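Local coordinates for protein putative glycosyltransferase (GalT1) (Streptococcus parasanguinis FW213, PDB 5HEA) that probably transfers a sugar from a nucleotide-sugar donor through a GT-A-type glycosyltransferase domain, which this C-terminal half of a longer protein contains, at residues 18-21 with 22-26; 165-168 with 169-172; 28-32 with 33-37. One frame throughout, in Å; residues are numbered along the deposited sequence.

Contact 1. Residues 18-21 with 22-26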
loop_
_atom_site.group_PDB
_atom_site.type_symbol
_atom_site.label_atom_id
_atom_site.label_comp_id
_atom_site.label_asym_id
_atom_site.label_seq_id
_atom_site.Cartn_x
_atom_site.Cartn_y
_atom_site.Cartn_z
ATOM N N LYS A 18 19.746 -24.888 11.047
ATOM C CA LYS A 18 21.072 -25.264 11.535
ATOM C C LYS A 18 21.048 -25.696 12.997
ATOM O O LYS A 18 21.929 -26.423 13.444
ATOM C CB LYS A 18 22.063 -24.110 11.347
ATOM C CG LYS A 18 22.362 -23.776 9.890
ATOM C CD LYS A 18 23.445 -22.711 9.768
ATOM C CE LYS A 18 22.959 -21.357 10.265
ATOM N NZ LYS A 18 24.026 -20.319 10.189
ATOM N N TYR A 19 20.032 -25.262 13.739
ATOM C CA TYR A 19 20.040 -25.433 15.193
ATOM C C TYR A 19 18.905 -26.283 15.751
ATOM O O TYR A 19 18.947 -26.701 16.911
ATOM C CB TYR A 19 20.008 -24.061 15.852
ATOM C CG TYR A 19 21.086 -23.148 15.326
ATOM C CD1 TYR A 19 22.429 -23.425 15.552
ATOM C CD2 TYR A 19 20.761 -22.013 14.592
ATOM C CE1 TYR A 19 23.423 -22.592 15.070
ATOM C CE2 TYR A 19 21.744 -21.178 14.108
ATOM C CZ TYR A 19 23.069 -21.467 14.352
ATOM O OH TYR A 19 24.040 -20.622 13.865
ATOM N N LEU A 20 17.901 -26.543 14.926
ATOM C CA LEU A 20 16.675 -27.180 15.404
ATOM C C LEU A 20 16.879 -28.610 15.916
ATOM O O LEU A 20 16.306 -28.999 16.946
ATOM C CB LEU A 20 15.599 -27.132 14.312
ATOM C CG LEU A 20 14.188 -27.588 14.686
ATOM C CD1 LEU A 20 13.624 -26.799 15.860
ATOM C CD2 LEU A 20 13.272 -27.447 13.470
ATOM N N LYS A 21 17.689 -29.402 15.216
ATOM C CA LYS A 21 17.898 -30.797 15.621
ATOM C C LYS A 21 18.580 -30.882 16.993
ATOM O O LYS A 21 18.214 -31.702 17.833
ATOM C CB LYS A 21 18.718 -31.583 14.568
ATOM C CG LYS A 21 18.036 -31.763 13.202
ATOM C CD LYS A 21 18.731 -32.832 12.331
ATOM C CE LYS A 21 19.818 -32.250 11.424
ATOM N NZ LYS A 21 20.605 -33.318 10.699
ATOM N N ARG A 22 19.578 -30.034 17.213
ATOM C CA ARG A 22 20.236 -29.973 18.512
ATOM C C ARG A 22 19.228 -29.630 19.620
ATOM O O ARG A 22 19.213 -30.272 20.676
ATOM C CB ARG A 22 21.383 -28.961 18.488
ATOM C CG ARG A 22 22.190 -28.922 19.776
ATOM C CD ARG A 22 23.259 -27.854 19.697
ATOM N NE ARG A 22 22.674 -26.528 19.501
ATOM C CZ ARG A 22 23.372 -25.452 19.160
ATOM N NH1 ARG A 22 24.684 -25.539 18.966
ATOM N NH2 ARG A 22 22.766 -24.289 19.016
ATOM N N CYS A 23 18.368 -28.650 19.363
ATOM C CA CYS A 23 17.340 -28.282 20.338
ATOM C C CYS A 23 16.434 -29.469 20.655
ATOM O O CYS A 23 16.295 -29.871 21.812
ATOM C CB CYS A 23 16.507 -27.105 19.825
ATOM S SG CYS A 23 15.130 -26.658 20.933
ATOM N N LEU A 24 15.839 -30.048 19.615
ATOM C CA LEU A 24 14.887 -31.134 19.789
ATOM C C LEU A 24 15.510 -32.401 20.409
ATOM O O LEU A 24 14.870 -33.062 21.225
ATOM C CB LEU A 24 14.183 -31.446 18.465
ATOM C CG LEU A 24 13.316 -30.299 17.907
ATOM C CD1 LEU A 24 12.619 -30.703 16.618
ATOM C CD2 LEU A 24 12.300 -29.823 18.932
ATOM N N ASP A 25 16.737 -32.744 20.014
ATOM C CA ASP A 25 17.441 -33.883 20.617
ATOM C C ASP A 25 17.581 -33.672 22.132
ATOM O O ASP A 25 17.341 -34.590 22.921
ATOM C CB ASP A 25 18.837 -34.104 19.986
ATOM C CG ASP A 25 18.779 -34.638 18.538
ATOM O OD1 ASP A 25 17.739 -35.196 18.112
ATOM O OD2 ASP A 25 19.803 -34.504 17.823
ATOM N N SER A 26 17.954 -32.460 22.542
ATOM C CA SER A 26 18.131 -32.178 23.974
ATOM C C SER A 26 16.814 -32.253 24.766
ATOM O O SER A 26 16.817 -32.627 25.939
ATOM C CB SER A 26 18.843 -30.839 24.202
ATOM O OG SER A 26 17.957 -29.749 24.032
HETATM O O HOH W 1 20.991 -28.807 14.885
HETATM O O HOH W 2 19.911 -25.683 19.381
#
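The phenol ring of Tyr-19 and the guanidinium of Arg-22 run side by side and point the same way, three residues apart where helix 20-28 begins. Their planes are 23° apart, and the nearest atoms are Tyr-19 CD1 and Arg-22 NH2, 3.6 Å from each other. One face of the ring carries CB of Lys-18, over its centre. At the guanidinium, a water lies in the plane at the edge; it accepts from Arg-22 NE at 2.9 Å and donates to Tyr-19 O, bridging the arginine to the carbonyl three residues earlier. The arginine chain leaves with CG anti to the backbone N (chi1 -175°) and then bends at chi3, which lays its planar end along the tyrosine. NH2 continues into a salt bridge with Glu-126, so the flat end is fixed by both charge and water. A second water links Lys-18 O to Arg-22 N, serving an amide of the first helical turn.

The i to i+4 backbone bonds begin at the same place. Cys-23 N donates to Tyr-19 O at 3.2 Å, a carbonyl thereby shared with the water, and the next two rungs run from Leu-24 N to Leu-20 O and from Asp-25 N to Lys-21 O. Leu-20 CG touches Leu-24 CD1 at 4.0 Å, forming an apolar pair on another side of the helix.

That pair faces helix 48-58, where Leu-20 meets Ile-51 and Cys-52, and Leu-24 meets Tyr-55, whose hydroxyl also bonds to Asp-25 OD1. Arg-22 and Ser-26 lean instead on Phe-96 of strand 96-97. The helix itself is the crossover of the beta-alpha-beta unit linking strand 7-13 to strand 35-41.

Contact 2. Residues 165-168 with 169-172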
loop_
_atom_site.group_PDB
_atom_site.type_symbol
_atom_site.label_atom_id
_atom_site.label_comp_id
_atom_site.label_asym_id
_atom_site.label_seq_id
_atom_site.Cartn_x
_atom_site.Cartn_y
_atom_site.Cartn_z
ATOM N N PHE A 165 13.503 -10.654 33.256
ATOM C CA PHE A 165 12.355 -9.984 32.636
ATOM C C PHE A 165 12.257 -10.138 31.125
ATOM O O PHE A 165 11.158 -10.219 30.575
ATOM C CB PHE A 165 12.332 -8.497 33.006
ATOM C CG PHE A 165 12.132 -8.244 34.472
ATOM C CD1 PHE A 165 10.887 -8.407 35.051
ATOM C CD2 PHE A 165 13.191 -7.855 35.272
ATOM C CE1 PHE A 165 10.701 -8.182 36.402
ATOM C CE2 PHE A 165 13.009 -7.624 36.618
ATOM C CZ PHE A 165 11.762 -7.790 37.185
ATOM N N THR A 166 13.394 -10.170 30.443
ATOM C CA THR A 166 13.349 -10.105 28.989
ATOM C C THR A 166 13.638 -11.441 28.300
ATOM O O THR A 166 13.747 -11.491 27.073
ATOM C CB THR A 166 14.291 -9.012 28.458
ATOM O OG1 THR A 166 15.649 -9.406 28.669
ATOM C CG2 THR A 166 14.042 -7.705 29.192
ATOM N N PHE A 167 13.766 -12.515 29.083
ATOM C CA PHE A 167 14.010 -13.845 28.516
ATOM C C PHE A 167 12.902 -14.816 28.925
ATOM O O PHE A 167 12.713 -15.112 30.107
ATOM C CB PHE A 167 15.384 -14.383 28.941
ATOM C CG PHE A 167 15.916 -15.466 28.039
ATOM C CD1 PHE A 167 15.922 -15.292 26.662
ATOM C CD2 PHE A 167 16.411 -16.654 28.568
ATOM C CE1 PHE A 167 16.413 -16.292 25.818
ATOM C CE2 PHE A 167 16.894 -17.659 27.742
ATOM C CZ PHE A 167 16.896 -17.476 26.355
ATOM N N SER A 168 12.154 -15.305 27.951
ATOM C CA SER A 168 11.048 -16.209 28.265
ATOM C C SER A 168 11.404 -17.657 28.687
ATOM O O SER A 168 10.673 -18.246 29.487
ATOM C CB SER A 168 9.999 -16.208 27.145
ATOM O OG SER A 168 10.572 -16.579 25.911
ATOM N N PRO A 169 12.491 -18.249 28.135
ATOM C CA PRO A 169 12.840 -19.586 28.636
ATOM C C PRO A 169 13.396 -19.574 30.050
ATOM O O PRO A 169 13.498 -18.510 30.674
ATOM C CB PRO A 169 13.926 -20.062 27.653
ATOM C CG PRO A 169 13.624 -19.273 26.374
ATOM C CD PRO A 169 13.236 -17.915 26.905
ATOM N N THR A 170 13.757 -20.766 30.528
ATOM C CA THR A 170 14.326 -21.020 31.874
ATOM C C THR A 170 13.287 -20.991 32.986
ATOM O O THR A 170 13.630 -21.051 34.159
ATOM C CB THR A 170 15.565 -20.112 32.259
ATOM O OG1 THR A 170 15.133 -18.885 32.856
ATOM C CG2 THR A 170 16.478 -19.830 31.048
ATOM N N LYS A 171 12.013 -20.918 32.607
ATOM C CA LYS A 171 10.950 -20.643 33.551
ATOM C C LYS A 171 9.798 -21.609 33.354
ATOM O O LYS A 171 9.343 -21.837 32.232
ATOM C CB LYS A 171 10.485 -19.185 33.388
ATOM C CG LYS A 171 11.645 -18.184 33.572
ATOM C CD LYS A 171 11.304 -16.790 33.113
ATOM C CE LYS A 171 12.539 -15.903 33.213
ATOM N NZ LYS A 171 13.626 -16.305 32.263
ATOM N N LEU A 172 9.343 -22.193 34.456
ATOM C CA LEU A 172 8.190 -23.089 34.452
ATOM C C LEU A 172 7.016 -22.400 35.147
ATOM O O LEU A 172 7.118 -22.028 36.318
ATOM C CB LEU A 172 8.546 -24.397 35.163
ATOM C CG LEU A 172 7.471 -25.481 35.228
ATOM C CD1 LEU A 172 7.208 -26.031 33.832
ATOM C CD2 LEU A 172 7.868 -26.597 36.199
HETATM O O HOH W 3 9.989 -20.772 30.009
#
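Pro-169 sits squarely on the ring of Phe-167. Its CD lies 3.5 Å from the ring centroid and only 2° off the normal, a CH-pi contact over the centre of one face, while the two side chains cross at about a right angle. Thr-170 comes to the edge instead: its CG2 approaches Phe-167 CE2 at 4.0 Å, near the ring plane. The polar half of the contact belongs to Lys-171, whose chain folds back over the turn. A bend at its last torsion (chi4 66°) swings NZ inward, where it donates to Phe-167 O at 2.6 Å from a position tilted out of that carbonyl's plane. The same NZ gives a bond of 2.7 Å to Pro-169 O, almost in line with the C=O.

A third backbone carbonyl, that of Leu-163 in helix 161-166, also accepts from NZ. The lysine side chain touches Ile-195 and Tyr-199 of helix 195-201 and Val-118 of strand 116-125. Around the phenylalanine stand the rings of Phe-162 and Tyr-215, and the backbone of Thr-170 pairs with Cys-119, setting the turn against the sheet as strand 171-174 begins.

A buried ammonium is thus met by three main-chain oxygens, one from helix 161-166 and two from the loop after it. Their dipoles would probably stabilise its positive charge, and the lysine links the helix to the loop that leads into strand 171-174. The proline CD, probably slightly positive beside the ring nitrogen, would suit the electron-rich face of the phenylalanine.

Contact 3. Residues 28-32 with 33-37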
loop_
_atom_site.group_PDB
_atom_site.type_symbol
_atom_site.label_atom_id
_atom_site.label_comp_id
_atom_site.label_asym_id
_atom_site.label_seq_id
_atom_site.Cartn_x
_atom_site.Cartn_y
_atom_site.Cartn_z
ATOM N N LEU A 28 13.958 -34.234 23.854
ATOM C CA LEU A 28 13.515 -35.622 23.905
ATOM C C LEU A 28 14.310 -36.461 24.915
ATOM O O LEU A 28 13.813 -37.475 25.402
ATOM C CB LEU A 28 13.569 -36.248 22.515
ATOM C CG LEU A 28 12.583 -35.639 21.515
ATOM C CD1 LEU A 28 12.671 -36.345 20.159
ATOM C CD2 LEU A 28 11.163 -35.699 22.068
ATOM N N ARG A 29 15.529 -36.029 25.238
ATOM C CA ARG A 29 16.337 -36.686 26.268
ATOM C C ARG A 29 16.016 -36.248 27.700
ATOM O O ARG A 29 16.801 -36.520 28.609
ATOM C CB ARG A 29 17.827 -36.437 26.024
ATOM C CG ARG A 29 18.404 -37.168 24.819
ATOM C CD ARG A 29 19.915 -37.013 24.778
ATOM N NE ARG A 29 20.336 -35.617 24.915
ATOM C CZ ARG A 29 20.836 -34.880 23.922
ATOM N NH1 ARG A 29 20.991 -35.408 22.712
ATOM N NH2 ARG A 29 21.192 -33.620 24.140
ATOM N N GLN A 30 14.891 -35.570 27.914
ATOM C CA GLN A 30 14.558 -35.094 29.260
ATOM C C GLN A 30 14.271 -36.249 30.209
ATOM O O GLN A 30 13.559 -37.187 29.854
ATOM C CB GLN A 30 13.365 -34.135 29.238
ATOM C CG GLN A 30 13.713 -32.753 28.753
ATOM C CD GLN A 30 14.873 -32.160 29.521
ATOM O OE1 GLN A 30 14.762 -31.878 30.721
ATOM N NE2 GLN A 30 16.001 -31.978 28.841
ATOM N N THR A 31 14.818 -36.164 31.420
ATOM C CA THR A 31 14.538 -37.144 32.468
ATOM C C THR A 31 13.083 -37.062 32.931
ATOM O O THR A 31 12.513 -38.053 33.395
ATOM C CB THR A 31 15.481 -36.964 33.683
ATOM O OG1 THR A 31 15.319 -35.654 34.229
ATOM C CG2 THR A 31 16.921 -37.129 33.262
ATOM N N TYR A 32 12.489 -35.874 32.822
ATOM C CA TYR A 32 11.061 -35.712 33.069
ATOM C C TYR A 32 10.323 -36.089 31.794
ATOM O O TYR A 32 10.458 -35.423 30.768
ATOM C CB TYR A 32 10.735 -34.271 33.462
ATOM C CG TYR A 32 9.329 -34.079 34.002
ATOM C CD1 TYR A 32 8.253 -33.902 33.143
ATOM C CD2 TYR A 32 9.085 -34.081 35.369
ATOM C CE1 TYR A 32 6.971 -33.723 33.629
ATOM C CE2 TYR A 32 7.806 -33.905 35.868
ATOM C CZ TYR A 32 6.757 -33.720 34.991
ATOM O OH TYR A 32 5.492 -33.541 35.473
ATOM N N LYS A 33 9.540 -37.155 31.860
ATOM C CA LYS A 33 9.006 -37.771 30.649
ATOM C C LYS A 33 7.664 -37.200 30.197
ATOM O O LYS A 33 7.357 -37.196 29.005
ATOM C CB LYS A 33 8.874 -39.286 30.845
ATOM C CG LYS A 33 10.173 -39.985 31.230
ATOM C CD LYS A 33 11.168 -39.918 30.100
ATOM C CE LYS A 33 12.484 -40.568 30.484
ATOM N NZ LYS A 33 13.409 -40.633 29.313
ATOM N N ASN A 34 6.861 -36.732 31.144
ATOM C CA ASN A 34 5.490 -36.356 30.820
ATOM C C ASN A 34 5.353 -34.929 30.282
ATOM O O ASN A 34 4.874 -34.029 30.972
ATOM C CB ASN A 34 4.561 -36.575 32.017
ATOM C CG ASN A 34 3.099 -36.504 31.626
ATOM O OD1 ASN A 34 2.769 -36.511 30.439
ATOM N ND2 ASN A 34 2.217 -36.427 32.615
ATOM N N PHE A 35 5.785 -34.732 29.044
ATOM C CA PHE A 35 5.669 -33.427 28.420
ATOM C C PHE A 35 5.056 -33.537 27.034
ATOM O O PHE A 35 4.984 -34.621 26.457
ATOM C CB PHE A 35 7.034 -32.730 28.327
ATOM C CG PHE A 35 8.079 -33.531 27.590
ATOM C CD1 PHE A 35 8.085 -33.594 26.205
ATOM C CD2 PHE A 35 9.049 -34.221 28.286
ATOM C CE1 PHE A 35 9.037 -34.336 25.533
ATOM C CE2 PHE A 35 10.010 -34.960 27.628
ATOM C CZ PHE A 35 10.009 -35.017 26.247
ATOM N N GLU A 36 4.602 -32.399 26.522
ATOM C CA GLU A 36 4.344 -32.244 25.106
ATOM C C GLU A 36 5.229 -31.111 24.594
ATOM O O GLU A 36 5.447 -30.102 25.281
ATOM C CB GLU A 36 2.868 -31.951 24.841
ATOM C CG GLU A 36 2.340 -30.686 25.497
ATOM C CD GLU A 36 0.885 -30.398 25.142
ATOM O OE1 GLU A 36 0.323 -31.078 24.256
ATOM O OE2 GLU A 36 0.296 -29.490 25.756
ATOM N N ILE A 37 5.764 -31.299 23.397
ATOM C CA ILE A 37 6.488 -30.249 22.708
ATOM C C ILE A 37 5.583 -29.704 21.627
ATOM O O ILE A 37 5.174 -30.432 20.721
ATOM C CB ILE A 37 7.773 -30.771 22.072
ATOM C CG1 ILE A 37 8.692 -31.315 23.171
ATOM C CG2 ILE A 37 8.442 -29.652 21.272
ATOM C CD1 ILE A 37 9.879 -32.117 22.685
#
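Leu-28, at the end of helix 20-28, meets the strand through one methyl: its CD2 is 3.9 Å from CD1 of Ile-37, the two side chains crossing nearly at right angles. The same methyl lies 4.3 Å from Phe-35 CE1, so the leucine spans two residues on one side of strand 35-41. At Gln-30 only the root of the side chain takes part, CB packing on Phe-35 CE2 at 3.8 Å. A bend at chi2 turns the amide away from the strand, where OE1 accepts from Leu-102 N and NE2 bonds to Glu-98 O and Ser-26 O. The backbone oxygen of Gln-30 looks the other way, toward Lys-33, whose chain curls back and offers NZ in a weak bond at 3.5 Å. Thr-31 contributes its carbonyl oxygen, 3.7 Å from Lys-33 CG, and hands its hydroxyl to Glu-103.

Tyr-32 closes the walk. Asn-34 O sits in the plane of its ring, 3.4 Å from CE1, while OH reaches back to Glu-5 O beside the neighbouring strand. Its own carbonyl oxygen lies in the plane of the Phe-35 ring, 3.1 Å from CD2. The ring edge reaches that oxygen with CG of Phe-35 between the backbone N and the carbonyl carbon (chi1 57°). Between the two aromatics, Asn-34 centres an inverse gamma turn, with Phe-35 N bonded to Lys-33 O at 2.9 Å.

Both rings therefore present C-H edges to backbone oxygens; their hydrogens are probably slightly positive, so the contacts would be weakly favourable electrostatically, complementing the apolar packing of Leu-28 and Ile-37.

In the fold
Contacts 1 and 3 are consecutive along the chain: helix 20-28, begun in contact 1, runs directly into the turn of contact 3, which delivers it to strand 35-41. Together they form the helix and exit of the first beta-alpha-beta unit, their centres 14 Å apart. Contact 2 comes much later in sequence, joining helix 161-166 to strand 171-174 close to the spatial centre of the chain, about 19 Å between centres from either of the others and touching neither. Strands 35-41 and 171-174 nevertheless belong to the same mixed sheet, and all three contacts lie within the glycosyl transferase family 2 region, consistent with a GT-A fold.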